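PDB 4INN: HP1028 from Helicobacter pylori, which adopts the lipocalin beta-barrel fold and probably binds a small ligand in its barrel pocket, perhaps for transport, its natural ligand being unknown. Local coordinates for residues 45-50 against 115-120; 73-78 against 90-95; 134-139 against 150-155. The protein carries 1 engineered substitution. One frame throughout, in Å; residues are numbered along the deposited sequence.

Overall arrangement
From the N terminus, strand 38-41 leads into the loop holding 45-50, which pairs in contact 1 with 115-120, the connection between strands 107-115 and 120-128. Contact 1 thereby closes a long loop of chain, and contact 2 (73-78 with 90-95) is nested inside it, folding the excursion between strands 61-69 and 95-104 back on itself. The two touch where K49 NZ meets S73 OG and where F116 packs on D78 and D91. Contact 3 follows in series, closing the hairpin of strands 134-139 and 147-154; F45 packs on F150, linking it to contact 1. Contacts 2 and 3 lie on opposite sides of the chain's centre, their nearest atoms about 11 Å apart.

Contact 1: 45-50 against 115-120; sequences FLYMKS and NFYDGK
M48, modelled as selenomethionine, lies over one face of the Y117 ring, and this is the tightly packed part of the contact. Its CA stands 3.9 Å from the Y117 ring centroid and only 6° off the ring normal, the geometry of a CH-pi contact. The side chain continues across the same ring, with M48 CG 3.8 Å from Y117 CG. A chi1 of -48° sets CG beside the backbone N of M48, so the chain runs toward the CB end of the tyrosine, and a bend at chi3 (46°) turns the terminal methyl to N115, where M48 CE lies 3.6 Å from N115 OD1. That oxygen also sits at the edge of the Y117 ring, in its plane. The 115-120 turn is braced from within: N115 O accepts from both D118 N and G119 N, while D118 OD2 accepts a hydrogen bond from K120 N, 3.2 Å away, in an Asx turn, the donor standing above the carboxylate plane.

The outer side is looser. The exposed Y47 ring runs alongside Y117 in the reverse sense, meeting it mainly where Y47 CE1 comes within 4.0 Å of Y117 CB. K49 offers Y117 OH its CB at 4.0 Å, but K49 NZ is engaged outside this contact, in a salt bridge with D71 and a hydrogen bond to S73.

Both segments are interstrand loops at the same end of the barrel. None of the polar atoms of one loop hydrogen-bonds to the other. Adhesion between them therefore rests on nonpolar, non-directional packing centred on the face of Y117, with M48 CE on N115 and Y47 on Y117 CB beside it; M48 also lines the pocket that holds a glycol chain, probably from the crystallisation liquor.

Contact 2: 73-78 against 90-95; sequences SKAKKD and SDKGVV
D91 faces K76 with both its backbone and its carboxylate. Its side chain starts against the opposing carbonyl, D91 CB being 3.9 Å from K76 O. The first torsion, 68°, places CG between the backbone N and the carbonyl carbon of D91, which folds the carboxylate back beside its own N-H and brings D91 CG to 3.7 Å from K76 O. OD1 can thus accept from the K76 amide (K76 N to D91 OD1 3.0 Å, 147° at the hydrogen), met from 51° out of the carboxylate plane. In return, D91 N donates to K76 O, also at 3.0 Å. The other oxygen, D91 OD2, passes K76 CG at 4.0 Å and ends in a salt bridge to K92 NZ at 3.1 Å, weak as a hydrogen bond; K92 NZ is also paired with D69.

Beside this clasp, A75 CB rests 3.5 Å from S90 OG and 3.6 Å from K92 CG. S90 OG accepts from K92 N, an ST turn that shapes the bend. On the flank, F116 packs against D91 CB.

The excursion between strands 61-69 and 95-104 is held together here by two hydrogen bonds, K76 N to the D91 carboxylate and D91 N to K76 O, the aspartate's negative charge probably being stabilised by K92.

Contact 3: 134-139 against 150-155; sequences LEFTSS and FTWKRL
Four backbone hydrogen bonds join F136 to F150 and L134 to W152, two for each pair. L134 N reaches W152 O at 2.9 Å and F136 N reaches F150 O at 2.8 Å; the return bonds run from W152 N to L134 O at 3.0 Å and from F150 N to F136 O at 2.9 Å. Between them, E135 and T151 form a non-hydrogen-bonded pair, where CA-H...O contacts take over: T151 CA lies 3.3 Å from L134 O and E135 CA 3.4 Å from F150 O.

This is the antiparallel hairpin of strands 134-139 and 147-154, the last two strands of the lipocalin barrel. The axes of 134-139 and 150-154 run at 140°, well short of straight antiparallel, in keeping with the twist and coil of a closed barrel. E135 and T151 occupy the exposed face, while L134, F136, F150 and W152 share the other.

Aromatic packing dominates that second face. The F136 ring and the six-membered ring of W152 stack face to face, centroids 4.0 Å apart and planes at 10°, with W152 CZ2 over the centre of the phenyl. F136 CB meanwhile sits over the five-membered ring of W152 in a CH-pi contact.

Edge contacts are slighter. F150 turns its rim to F136 O and to S138 CB, the latter 4.3 Å from F150 CE2; S138 and F150 both line the pocket holding the glycol chain, and F45 meets F150 edge-to-face.

Contact 1: 45-50 against 115-120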
loop_
_atom_site.group_PDB
_atom_site.type_symbol
_atom_site.label_atom_id
_atom_site.label_comp_id
_atom_site.label_asym_id
_atom_site.label_seq_id
_atom_site.Cartn_x
_atom_site.Cartn_y
_atom_site.Cartn_z
ATOM N N PHE A 45 0.941 -8.953 10.420
ATOM C CA PHE A 45 1.258 -10.322 10.034
ATOM C C PHE A 45 2.734 -10.568 10.236
ATOM O O PHE A 45 3.550 -9.897 9.608
ATOM C CB PHE A 45 0.929 -10.568 8.569
ATOM C CG PHE A 45 1.260 -11.963 8.100
ATOM C CD1 PHE A 45 0.603 -13.058 8.637
ATOM C CD2 PHE A 45 2.214 -12.170 7.111
ATOM C CE1 PHE A 45 0.900 -14.337 8.215
ATOM C CE2 PHE A 45 2.521 -13.442 6.678
ATOM C CZ PHE A 45 1.863 -14.535 7.230
ATOM N N LEU A 46 3.056 -11.547 11.097
ATOM C CA LEU A 46 4.424 -11.854 11.542
ATOM C C LEU A 46 5.185 -10.613 12.031
ATOM O O LEU A 46 4.667 -9.880 12.869
ATOM C CB LEU A 46 5.169 -12.643 10.463
ATOM C CG LEU A 46 5.198 -14.180 10.612
ATOM C CD1 LEU A 46 3.949 -14.754 11.262
ATOM C CD2 LEU A 46 5.464 -14.838 9.252
ATOM N N TYR A 47 6.384 -10.378 11.499
ATOM C CA TYR A 47 7.215 -9.229 11.866
ATOM C C TYR A 47 6.819 -7.969 11.087
ATOM O O TYR A 47 7.464 -6.923 11.230
ATOM C CB TYR A 47 8.726 -9.539 11.670
ATOM C CG TYR A 47 8.995 -10.295 10.397
ATOM C CD1 TYR A 47 9.086 -9.626 9.179
ATOM C CD2 TYR A 47 9.100 -11.684 10.400
ATOM C CE1 TYR A 47 9.284 -10.317 8.004
ATOM C CE2 TYR A 47 9.293 -12.381 9.226
ATOM C CZ TYR A 47 9.378 -11.689 8.033
ATOM O OH TYR A 47 9.572 -12.368 6.866
HETATM N N MSE A 48 5.747 -8.055 10.297
HETATM C CA MSE A 48 5.262 -6.912 9.518
HETATM C C MSE A 48 4.156 -6.276 10.296
HETATM O O MSE A 48 3.067 -6.835 10.436
HETATM C CB MSE A 48 4.814 -7.341 8.125
HETATM C CG MSE A 48 5.873 -8.242 7.461
HETATM SE SE MSE A 48 5.178 -9.234 5.900
HETATM C CE MSE A 48 4.322 -7.599 5.182
ATOM N N LYS A 49 4.431 -5.087 10.803
ATOM C CA LYS A 49 3.484 -4.325 11.632
ATOM C C LYS A 49 2.382 -3.656 10.857
ATOM O O LYS A 49 2.566 -3.181 9.753
ATOM C CB LYS A 49 4.213 -3.207 12.385
ATOM C CG LYS A 49 5.216 -3.688 13.425
ATOM C CD LYS A 49 5.610 -2.564 14.379
ATOM C CE LYS A 49 6.629 -1.614 13.757
ATOM N NZ LYS A 49 6.994 -0.521 14.720
ATOM N N SER A 50 1.235 -3.588 11.488
ATOM C CA SER A 50 0.152 -2.728 11.045
ATOM C C SER A 50 0.709 -1.347 10.663
ATOM O O SER A 50 1.507 -0.754 11.402
ATOM C CB SER A 50 -0.885 -2.589 12.163
ATOM O OG SER A 50 -2.115 -2.131 11.629
ATOM N N ASN A 115 7.945 -5.132 -0.729
ATOM C CA ASN A 115 7.835 -5.304 0.724
ATOM C C ASN A 115 9.138 -4.988 1.472
ATOM O O ASN A 115 10.106 -5.723 1.372
ATOM C CB ASN A 115 7.416 -6.725 1.021
ATOM C CG ASN A 115 7.252 -6.977 2.494
ATOM O OD1 ASN A 115 6.890 -6.085 3.239
ATOM N ND2 ASN A 115 7.506 -8.197 2.919
ATOM N N PHE A 116 9.136 -3.902 2.237
ATOM C CA PHE A 116 10.332 -3.362 2.900
ATOM C C PHE A 116 10.924 -4.317 3.923
ATOM O O PHE A 116 12.135 -4.331 4.122
ATOM C CB PHE A 116 9.985 -2.031 3.594
ATOM C CG PHE A 116 9.848 -0.897 2.645
ATOM C CD1 PHE A 116 10.934 -0.080 2.358
ATOM C CD2 PHE A 116 8.641 -0.653 1.992
ATOM C CE1 PHE A 116 10.808 0.972 1.458
ATOM C CE2 PHE A 116 8.523 0.401 1.079
ATOM C CZ PHE A 116 9.612 1.202 0.807
ATOM N N TYR A 117 10.063 -5.125 4.555
ATOM C CA TYR A 117 10.487 -6.116 5.560
ATOM C C TYR A 117 11.243 -7.313 5.012
ATOM O O TYR A 117 11.771 -8.089 5.790
ATOM C CB TYR A 117 9.294 -6.632 6.358
ATOM C CG TYR A 117 8.577 -5.557 7.127
ATOM C CD1 TYR A 117 8.987 -5.199 8.414
ATOM C CD2 TYR A 117 7.493 -4.891 6.568
ATOM C CE1 TYR A 117 8.339 -4.201 9.126
ATOM C CE2 TYR A 117 6.832 -3.898 7.276
ATOM C CZ TYR A 117 7.258 -3.558 8.556
ATOM O OH TYR A 117 6.596 -2.556 9.252
ATOM N N ASP A 118 11.318 -7.486 3.697
ATOM C CA ASP A 118 12.067 -8.630 3.146
ATOM C C ASP A 118 12.731 -8.404 1.791
ATOM O O ASP A 118 13.551 -9.223 1.349
ATOM C CB ASP A 118 11.168 -9.875 3.137
ATOM C CG ASP A 118 10.107 -9.863 2.018
ATOM O OD1 ASP A 118 9.638 -10.966 1.666
ATOM O OD2 ASP A 118 9.736 -8.792 1.477
ATOM N N GLY A 119 12.402 -7.291 1.137
ATOM C CA GLY A 119 13.062 -6.902 -0.111
ATOM C C GLY A 119 12.481 -7.522 -1.360
ATOM O O GLY A 119 13.018 -7.333 -2.474
ATOM N N LYS A 120 11.374 -8.241 -1.192
ATOM C CA LYS A 120 10.720 -8.953 -2.292
ATOM C C LYS A 120 9.493 -8.224 -2.810
ATOM O O LYS A 120 8.842 -7.479 -2.075
ATOM C CB LYS A 120 10.320 -10.361 -1.851
ATOM C CG LYS A 120 11.474 -11.342 -1.713
ATOM C CD LYS A 120 10.981 -12.587 -0.996
ATOM C CE LYS A 120 12.095 -13.600 -0.758
ATOM N NZ LYS A 120 11.748 -14.507 0.378
#

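Contact 2: 73-78 against 90-95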
loop_
_atom_site.group_PDB
_atom_site.type_symbol
_atom_site.label_atom_id
_atom_site.label_comp_id
_atom_site.label_asym_id
_atom_site.label_seq_id
_atom_site.Cartn_x
_atom_site.Cartn_y
_atom_site.Cartn_z
ATOM N N SER A 73 6.004 4.781 15.316
ATOM C CA SER A 73 7.461 4.685 15.260
ATOM C C SER A 73 8.052 5.395 14.042
ATOM O O SER A 73 7.344 5.740 13.089
ATOM C CB SER A 73 7.938 3.237 15.346
ATOM O OG SER A 73 7.321 2.416 14.384
ATOM N N LYS A 74 9.353 5.646 14.114
ATOM C CA LYS A 74 10.040 6.443 13.118
ATOM C C LYS A 74 10.254 5.626 11.847
ATOM O O LYS A 74 10.477 4.415 11.899
ATOM C CB LYS A 74 11.385 6.983 13.655
ATOM C CG LYS A 74 12.371 7.314 12.540
ATOM C CD LYS A 74 13.339 8.461 12.809
ATOM C CE LYS A 74 14.043 8.864 11.504
ATOM N NZ LYS A 74 14.570 10.252 11.551
ATOM N N ALA A 75 10.166 6.320 10.716
ATOM C CA ALA A 75 10.476 5.780 9.419
ATOM C C ALA A 75 11.936 5.343 9.346
ATOM O O ALA A 75 12.836 6.052 9.779
ATOM C CB ALA A 75 10.215 6.835 8.359
ATOM N N LYS A 76 12.162 4.196 8.734
ATOM C CA LYS A 76 13.486 3.615 8.656
ATOM C C LYS A 76 13.907 3.546 7.193
ATOM O O LYS A 76 13.158 3.927 6.314
ATOM C CB LYS A 76 13.518 2.232 9.345
ATOM C CG LYS A 76 12.162 1.712 9.798
ATOM C CD LYS A 76 12.173 0.235 10.141
ATOM C CE LYS A 76 12.056 -0.677 8.913
ATOM N NZ LYS A 76 11.913 -2.131 9.266
ATOM N N LYS A 77 15.119 3.076 6.941
ATOM C CA LYS A 77 15.650 3.030 5.591
ATOM C C LYS A 77 15.350 1.707 4.916
ATOM O O LYS A 77 15.131 0.691 5.572
ATOM C CB LYS A 77 17.156 3.242 5.627
ATOM C CG LYS A 77 17.582 4.622 6.123
ATOM C CD LYS A 77 19.085 4.816 5.909
ATOM C CE LYS A 77 19.526 6.260 6.130
ATOM N NZ LYS A 77 20.672 6.618 5.247
ATOM N N ASP A 78 15.372 1.721 3.596
ATOM C CA ASP A 78 15.091 0.532 2.817
ATOM C C ASP A 78 16.331 -0.377 2.657
ATOM O O ASP A 78 16.847 -0.584 1.566
ATOM C CB ASP A 78 14.555 0.949 1.455
ATOM C CG ASP A 78 13.957 -0.211 0.691
ATOM O OD1 ASP A 78 13.712 -1.294 1.270
ATOM O OD2 ASP A 78 13.732 -0.015 -0.499
ATOM N N SER A 90 13.565 6.207 2.397
ATOM C CA SER A 90 12.708 5.922 3.529
ATOM C C SER A 90 11.704 4.829 3.166
ATOM O O SER A 90 11.449 4.566 1.992
ATOM C CB SER A 90 11.958 7.205 3.913
ATOM O OG SER A 90 11.116 7.024 5.028
ATOM N N ASP A 91 11.139 4.181 4.170
ATOM C CA ASP A 91 9.997 3.311 3.918
ATOM C C ASP A 91 8.656 4.056 3.980
ATOM O O ASP A 91 7.613 3.455 3.818
ATOM C CB ASP A 91 9.994 2.118 4.866
ATOM C CG ASP A 91 9.725 2.489 6.305
ATOM O OD1 ASP A 91 9.954 3.654 6.721
ATOM O OD2 ASP A 91 9.307 1.566 7.049
ATOM N N LYS A 92 8.699 5.365 4.185
ATOM C CA LYS A 92 7.521 6.182 4.270
ATOM C C LYS A 92 7.576 7.275 3.228
ATOM O O LYS A 92 8.614 7.849 3.003
ATOM C CB LYS A 92 7.430 6.777 5.676
ATOM C CG LYS A 92 7.142 5.722 6.767
ATOM C CD LYS A 92 6.052 4.707 6.360
ATOM C CE LYS A 92 5.622 3.795 7.498
ATOM N NZ LYS A 92 6.358 2.507 7.520
ATOM N N GLY A 93 6.457 7.533 2.566
ATOM C CA GLY A 93 6.383 8.577 1.530
ATOM C C GLY A 93 6.796 8.022 0.190
ATOM O O GLY A 93 6.884 8.746 -0.774
ATOM N N VAL A 94 7.012 6.716 0.132
ATOM C CA VAL A 94 7.519 6.045 -1.027
ATOM C C VAL A 94 6.515 4.992 -1.508
ATOM O O VAL A 94 5.927 4.249 -0.718
ATOM C CB VAL A 94 8.862 5.384 -0.693
ATOM C CG1 VAL A 94 9.315 4.413 -1.785
ATOM C CG2 VAL A 94 9.913 6.463 -0.457
ATOM N N VAL A 95 6.367 4.927 -2.827
ATOM C CA VAL A 95 5.491 4.008 -3.489
ATOM C C VAL A 95 5.987 2.597 -3.369
ATOM O O VAL A 95 7.064 2.267 -3.858
ATOM C CB VAL A 95 5.389 4.339 -4.971
ATOM C CG1 VAL A 95 4.692 3.218 -5.720
ATOM C CG2 VAL A 95 4.669 5.663 -5.157
#

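Contact 3: 134-139 against 150-155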
loop_
_atom_site.group_PDB
_atom_site.type_symbol
_atom_site.label_atom_id
_atom_site.label_comp_id
_atom_site.label_asym_id
_atom_site.label_seq_id
_atom_site.Cartn_x
_atom_site.Cartn_y
_atom_site.Cartn_z
ATOM N N LEU A 134 -10.705 -3.291 2.329
ATOM C CA LEU A 134 -10.105 -4.039 1.253
ATOM C C LEU A 134 -9.822 -5.442 1.705
ATOM O O LEU A 134 -9.440 -5.673 2.850
ATOM C CB LEU A 134 -8.795 -3.411 0.785
ATOM C CG LEU A 134 -8.742 -1.929 0.440
ATOM C CD1 LEU A 134 -7.346 -1.619 -0.100
ATOM C CD2 LEU A 134 -9.789 -1.475 -0.565
ATOM N N GLU A 135 -10.038 -6.375 0.791
ATOM C CA GLU A 135 -9.483 -7.708 0.882
ATOM C C GLU A 135 -8.282 -7.708 -0.043
ATOM O O GLU A 135 -8.443 -7.701 -1.251
ATOM C CB GLU A 135 -10.488 -8.756 0.447
ATOM C CG GLU A 135 -11.822 -8.615 1.143
ATOM C CD GLU A 135 -12.586 -9.918 1.152
ATOM O OE1 GLU A 135 -13.006 -10.409 0.066
ATOM O OE2 GLU A 135 -12.741 -10.465 2.266
ATOM N N PHE A 136 -7.089 -7.712 0.545
ATOM C CA PHE A 136 -5.855 -7.432 -0.168
ATOM C C PHE A 136 -5.066 -8.727 -0.309
ATOM O O PHE A 136 -4.594 -9.284 0.699
ATOM C CB PHE A 136 -5.071 -6.396 0.632
ATOM C CG PHE A 136 -3.745 -6.058 0.061
ATOM C CD1 PHE A 136 -3.588 -4.934 -0.715
ATOM C CD2 PHE A 136 -2.627 -6.845 0.333
ATOM C CE1 PHE A 136 -2.360 -4.607 -1.241
ATOM C CE2 PHE A 136 -1.387 -6.516 -0.194
ATOM C CZ PHE A 136 -1.261 -5.399 -0.979
ATOM N N THR A 137 -4.943 -9.213 -1.537
ATOM C CA THR A 137 -4.387 -10.531 -1.788
ATOM C C THR A 137 -2.983 -10.426 -2.309
ATOM O O THR A 137 -2.765 -9.961 -3.410
ATOM C CB THR A 137 -5.218 -11.353 -2.810
ATOM O OG1 THR A 137 -6.554 -11.583 -2.315
ATOM C CG2 THR A 137 -4.522 -12.734 -3.110
ATOM N N SER A 138 -2.041 -10.917 -1.523
ATOM C CA SER A 138 -0.615 -10.856 -1.841
ATOM C C SER A 138 -0.021 -12.243 -2.196
ATOM O O SER A 138 -0.166 -13.199 -1.435
ATOM C CB SER A 138 0.096 -10.295 -0.628
ATOM O OG SER A 138 1.225 -9.570 -1.036
ATOM N N SER A 139 0.675 -12.340 -3.322
ATOM C CA SER A 139 1.017 -13.640 -3.915
ATOM C C SER A 139 2.334 -13.688 -4.703
ATOM O O SER A 139 2.974 -12.667 -4.944
ATOM C CB SER A 139 -0.087 -14.032 -4.886
ATOM O OG SER A 139 0.013 -13.249 -6.071
ATOM N N PHE A 150 -5.535 -10.548 3.114
ATOM C CA PHE A 150 -5.556 -9.810 4.376
ATOM C C PHE A 150 -6.688 -8.813 4.341
ATOM O O PHE A 150 -7.175 -8.438 3.260
ATOM C CB PHE A 150 -4.251 -9.052 4.508
ATOM C CG PHE A 150 -3.009 -9.932 4.577
ATOM C CD1 PHE A 150 -2.574 -10.428 5.771
ATOM C CD2 PHE A 150 -2.252 -10.191 3.433
ATOM C CE1 PHE A 150 -1.429 -11.189 5.842
ATOM C CE2 PHE A 150 -1.124 -10.963 3.483
ATOM C CZ PHE A 150 -0.705 -11.474 4.694
ATOM N N THR A 151 -7.121 -8.323 5.484
ATOM C CA THR A 151 -8.089 -7.243 5.401
ATOM C C THR A 151 -7.588 -5.897 5.948
ATOM O O THR A 151 -7.132 -5.789 7.069
ATOM C CB THR A 151 -9.538 -7.656 5.774
ATOM O OG1 THR A 151 -10.125 -6.672 6.625
ATOM C CG2 THR A 151 -9.595 -8.992 6.399
ATOM N N TRP A 152 -7.673 -4.887 5.092
ATOM C CA TRP A 152 -7.176 -3.539 5.346
ATOM C C TRP A 152 -8.386 -2.628 5.573
ATOM O O TRP A 152 -9.203 -2.485 4.662
ATOM C CB TRP A 152 -6.406 -3.050 4.117
ATOM C CG TRP A 152 -5.091 -3.717 3.922
ATOM C CD1 TRP A 152 -4.691 -4.888 4.455
ATOM C CD2 TRP A 152 -4.008 -3.252 3.123
ATOM N NE1 TRP A 152 -3.417 -5.182 4.074
ATOM C CE2 TRP A 152 -2.969 -4.197 3.245
ATOM C CE3 TRP A 152 -3.801 -2.111 2.337
ATOM C CZ2 TRP A 152 -1.737 -4.056 2.608
ATOM C CZ3 TRP A 152 -2.573 -1.961 1.695
ATOM C CH2 TRP A 152 -1.549 -2.934 1.840
ATOM N N LYS A 153 -8.514 -2.057 6.777
ATOM C CA LYS A 153 -9.666 -1.244 7.106
ATOM C C LYS A 153 -9.541 0.122 6.482
ATOM O O LYS A 153 -8.502 0.755 6.583
ATOM C CB LYS A 153 -9.811 -1.024 8.621
ATOM C CG LYS A 153 -10.676 -2.037 9.360
ATOM C CD LYS A 153 -9.837 -2.929 10.283
ATOM C CE LYS A 153 -9.527 -2.243 11.617
ATOM N NZ LYS A 153 -8.062 -2.092 11.941
ATOM N N ARG A 154 -10.629 0.604 5.891
ATOM C CA ARG A 154 -10.693 1.971 5.451
ATOM C C ARG A 154 -10.893 2.917 6.617
ATOM O O ARG A 154 -11.719 2.670 7.476
ATOM C CB ARG A 154 -11.822 2.172 4.463
ATOM C CG ARG A 154 -11.532 3.395 3.631
ATOM C CD ARG A 154 -12.734 3.851 2.898
ATOM N NE ARG A 154 -12.495 5.171 2.343
ATOM C CZ ARG A 154 -11.957 5.413 1.164
ATOM N NH1 ARG A 154 -11.550 4.420 0.381
ATOM N NH2 ARG A 154 -11.810 6.662 0.778
ATOM N N LEU A 155 -10.147 4.011 6.644
ATOM C CA LEU A 155 -10.361 5.048 7.634
ATOM C C LEU A 155 -11.285 6.127 7.100
ATOM O O LEU A 155 -11.247 6.485 5.924
ATOM C CB LEU A 155 -9.049 5.697 8.001
ATOM C CG LEU A 155 -8.274 5.067 9.140
ATOM C CD1 LEU A 155 -8.191 3.579 9.054
ATOM C CD2 LEU A 155 -6.896 5.715 9.157
#